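Local coordinates for protein serine protease inhibitor 1 (Coprinopsis cinerea, PDB 3VWC) that probably inhibits serine endopeptidases, as a beta-trefoil member of the I66 family of fungal peptidase inhibitors, at residues V35-N40 / E115-V120. Sequence-based numbering, arbitrary orientation.
Sequences VLPEDN and EELQQV
Val-35 meets the type II turn of Glu-115 to Gln-118 through two backbone hydrogen bonds, joining two loops of the beta-trefoil where strand 31-35 ends and the chain leads into strand 121-123. Val-35 N donates to Gln-118 O (3.0 Å, N-H...O 156°), and Leu-117 N returns a shorter, more bent bond to Val-35 O (2.7 Å, 141°), so one residue is gripped at both its peptide groups. This is the tight part, and Val-35 is buried in it; how closely its CG2 approaches Glu-115 O is doubtful, because the side chain has a second conformer. The turn is braced from within by Gln-118 OE1, which accepts from Glu-115 N, the donor lying above the amide plane. Deeper in, Val-120 continues the segment with backbone bonds to Ile-33 and Leu-71. The outer side is looser and more exposed. Leu-117 CD2 touches Pro-37 CD at 3.8 Å, the two side chains crossing at about a right angle, while the Glu-116 chain, extended beyond CG, crosses Pro-37 obliquely, its CD 3.9 Å from Pro-37 CA and its OE1 3.5 Å from Pro-37 CB. Its other oxygen, Glu-116 OE2, accepts from a water that in turn accepts from Glu-38 N at 2.9 Å.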
ATOM      1  N   VAL A  35      -5.921  -6.310  -3.444  1.00 11.39           N
ATOM      2  CA  VAL A  35      -5.628  -6.304  -4.867  0.50  9.79           C
ATOM      3  C   VAL A  35      -6.929  -6.412  -5.658  1.00 12.77           C
ATOM      4  O   VAL A  35      -7.826  -7.159  -5.270  1.00 13.56           O
ATOM      5  CB  VAL A  35      -4.624  -7.389  -5.295  0.50 14.01           C
ATOM      6  CG1 VAL A  35      -3.162  -6.950  -4.957  0.50 10.52           C
ATOM      7  CG2 VAL A  35      -4.981  -8.732  -4.708  0.50 12.01           C
ATOM      8  N   LEU A  36      -7.070  -5.568  -6.669  1.00 12.54           N
ATOM      9  CA  LEU A  36      -8.384  -5.374  -7.334  1.00 13.35           C
ATOM     10  C   LEU A  36      -8.442  -6.045  -8.694  1.00 16.87           C
ATOM     11  O   LEU A  36      -7.487  -5.972  -9.439  1.00 16.29           O
ATOM     12  CB  LEU A  36      -8.654  -3.868  -7.490  1.00 15.83           C
ATOM     13  CG  LEU A  36      -8.705  -3.131  -6.136  1.00 17.13           C
ATOM     14  CD1 LEU A  36      -8.802  -1.619  -6.305  1.00 13.38           C
ATOM     15  CD2 LEU A  36      -9.894  -3.612  -5.281  1.00 16.49           C
ATOM     16  N   PRO A  37      -9.619  -6.596  -9.067  1.00 15.91           N
ATOM     17  CA  PRO A  37      -9.812  -6.929 -10.480  1.00 20.39           C
ATOM     18  C   PRO A  37      -9.669  -5.697 -11.378  1.00 20.76           C
ATOM     19  O   PRO A  37     -10.039  -4.579 -10.970  1.00 21.10           O
ATOM     20  CB  PRO A  37     -11.268  -7.423 -10.521  1.00 18.90           C
ATOM     21  CG  PRO A  37     -11.670  -7.710  -9.103  1.00 18.68           C
ATOM     22  CD  PRO A  37     -10.868  -6.688  -8.297  1.00 18.05           C
ATOM     23  N   GLU A  38      -9.155  -5.898 -12.593  1.00 23.04           N
ATOM     24  CA  GLU A  38      -9.151  -4.873 -13.628  1.00 26.62           C
ATOM     25  C   GLU A  38     -10.526  -4.227 -13.805  1.00 30.53           C
ATOM     26  O   GLU A  38     -10.627  -3.023 -14.032  1.00 29.70           O
ATOM     27  CB  GLU A  38      -8.683  -5.459 -14.963  1.00 28.28           C
ATOM     28  CG  GLU A  38      -7.160  -5.647 -15.089  1.00 30.91           C
ATOM     29  CD  GLU A  38      -6.343  -4.371 -14.835  1.00 37.84           C
ATOM     30  OE1 GLU A  38      -5.968  -4.113 -13.663  1.00 32.08           O
ATOM     31  OE2 GLU A  38      -5.989  -3.679 -15.816  1.00 44.53           O
ATOM     32  N   ASP A  39     -11.580  -5.028 -13.692  1.00 30.31           N
ATOM     33  CA  ASP A  39     -12.929  -4.521 -13.918  1.00 31.76           C
ATOM     34  C   ASP A  39     -13.615  -3.995 -12.667  1.00 32.51           C
ATOM     35  O   ASP A  39     -14.813  -3.704 -12.685  1.00 36.73           O
ATOM     36  CB  ASP A  39     -13.797  -5.580 -14.631  1.00 33.09           C
ATOM     37  CG  ASP A  39     -14.323  -6.663 -13.685  1.00 38.20           C
ATOM     38  OD1 ASP A  39     -13.843  -6.779 -12.534  1.00 37.46           O
ATOM     39  OD2 ASP A  39     -15.223  -7.421 -14.110  1.00 39.44           O
ATOM     40  N   ASN A  40     -12.851  -3.832 -11.593  1.00 30.43           N
ATOM     41  CA  ASN A  40     -13.400  -3.364 -10.339  1.00 29.67           C
ATOM     42  C   ASN A  40     -12.323  -2.647  -9.518  1.00 30.17           C
ATOM     43  O   ASN A  40     -11.950  -3.127  -8.434  1.00 30.61           O
ATOM     44  CB  ASN A  40     -13.999  -4.548  -9.561  1.00 28.41           C
ATOM     45  CG  ASN A  40     -14.728  -4.118  -8.301  1.00 32.38           C
ATOM     46  OD1 ASN A  40     -15.002  -4.940  -7.416  1.00 36.74           O
ATOM     47  ND2 ASN A  40     -15.048  -2.829  -8.209  1.00 28.75           N
ATOM     48  N   GLU A 115      -5.068 -13.847  -4.676  1.00  9.92           N
ATOM     49  CA  GLU A 115      -6.186 -13.770  -5.597  1.00 11.95           C
ATOM     50  C   GLU A 115      -6.776 -12.347  -5.702  1.00 11.79           C
ATOM     51  O   GLU A 115      -6.616 -11.483  -4.799  1.00 11.67           O
ATOM     52  CB  GLU A 115      -7.291 -14.704  -5.067  1.00 10.80           C
ATOM     53  CG  GLU A 115      -6.911 -16.144  -4.992  1.00 15.77           C
ATOM     54  CD  GLU A 115      -8.108 -17.009  -4.558  1.00 18.23           C
ATOM     55  OE1 GLU A 115      -8.491 -17.872  -5.352  1.00 24.13           O
ATOM     56  OE2 GLU A 115      -8.704 -16.784  -3.479  1.00 21.10           O
ATOM     57  N   GLU A 116      -7.576 -12.129  -6.746  1.00 11.00           N
ATOM     58  CA  GLU A 116      -8.312 -10.882  -6.837  1.00 14.50           C
ATOM     59  C   GLU A 116      -9.205 -10.718  -5.620  1.00 10.39           C
ATOM     60  O   GLU A 116      -9.798 -11.690  -5.139  1.00 13.16           O
ATOM     61  CB  GLU A 116      -9.134 -10.855  -8.142  1.00 14.01           C
ATOM     62  CG  GLU A 116      -8.238 -10.786  -9.337  1.00 15.93           C
ATOM     63  CD  GLU A 116      -8.955 -10.687 -10.677  1.00 25.83           C
ATOM     64  OE1 GLU A 116     -10.202 -10.749 -10.697  1.00 27.33           O
ATOM     65  OE2 GLU A 116      -8.242 -10.584 -11.703  1.00 29.92           O
ATOM     66  N   LEU A 117      -9.235  -9.474  -5.102  1.00 11.33           N
ATOM     67  CA  LEU A 117      -9.965  -9.083  -3.865  1.00 14.14           C
ATOM     68  C   LEU A 117      -9.260  -9.467  -2.553  1.00 10.46           C
ATOM     69  O   LEU A 117      -9.710  -9.108  -1.463  1.00 12.59           O
ATOM     70  CB  LEU A 117     -11.461  -9.527  -3.863  1.00 13.14           C
ATOM     71  CG  LEU A 117     -12.291  -8.921  -4.997  1.00 14.59           C
ATOM     72  CD1 LEU A 117     -13.711  -9.539  -5.040  1.00 21.71           C
ATOM     73  CD2 LEU A 117     -12.402  -7.416  -4.858  1.00 16.43           C
ATOM     74  N   GLN A 118      -8.127 -10.155  -2.644  1.00 11.30           N
ATOM     75  CA  GLN A 118      -7.444 -10.586  -1.431  1.00 10.42           C
ATOM     76  C   GLN A 118      -6.827  -9.361  -0.751  1.00  9.84           C
ATOM     77  O   GLN A 118      -6.303  -8.472  -1.450  1.00 12.18           O
ATOM     78  CB  GLN A 118      -6.368 -11.620  -1.767  1.00  9.36           C
ATOM     79  CG  GLN A 118      -5.772 -12.238  -0.502  1.00 11.25           C
ATOM     80  CD  GLN A 118      -4.887 -13.429  -0.791  1.00  9.06           C
ATOM     81  OE1 GLN A 118      -5.153 -14.191  -1.750  1.00  9.60           O
ATOM     82  NE2 GLN A 118      -3.905 -13.655   0.047  1.00 10.60           N
ATOM     83  N   GLN A 119      -6.814  -9.372   0.595  1.00 10.12           N
ATOM     84  CA  GLN A 119      -6.318  -8.204   1.386  1.00  9.00           C
ATOM     85  C   GLN A 119      -4.793  -8.089   1.376  1.00  8.56           C
ATOM     86  O   GLN A 119      -4.077  -9.089   1.504  1.00  9.40           O
ATOM     87  CB  GLN A 119      -6.821  -8.288   2.820  1.00  8.59           C
ATOM     88  CG  GLN A 119      -6.537  -7.004   3.591  1.00  8.30           C
ATOM     89  CD  GLN A 119      -7.218  -6.932   4.934  1.00 14.24           C
ATOM     90  OE1 GLN A 119      -7.245  -5.860   5.567  1.00 14.24           O
ATOM     91  NE2 GLN A 119      -7.802  -8.020   5.364  1.00 11.01           N
ATOM     92  N   VAL A 120      -4.305  -6.857   1.257  1.00  9.30           N
ATOM     93  CA  VAL A 120      -2.880  -6.584   1.400  1.00  7.51           C
ATOM     94  C   VAL A 120      -2.454  -6.821   2.849  1.00 10.13           C
ATOM     95  O   VAL A 120      -3.195  -6.546   3.796  1.00  8.77           O
ATOM     96  CB  VAL A 120      -2.625  -5.130   0.967  1.00  7.81           C
ATOM     97  CG1 VAL A 120      -1.149  -4.741   1.196  1.00  8.99           C
ATOM     98  CG2 VAL A 120      -2.971  -4.950  -0.508  1.00  7.89           C
TER
HETATM   99  O   HOH W   1      -8.651  -8.679 -13.222  1.00 32.46           O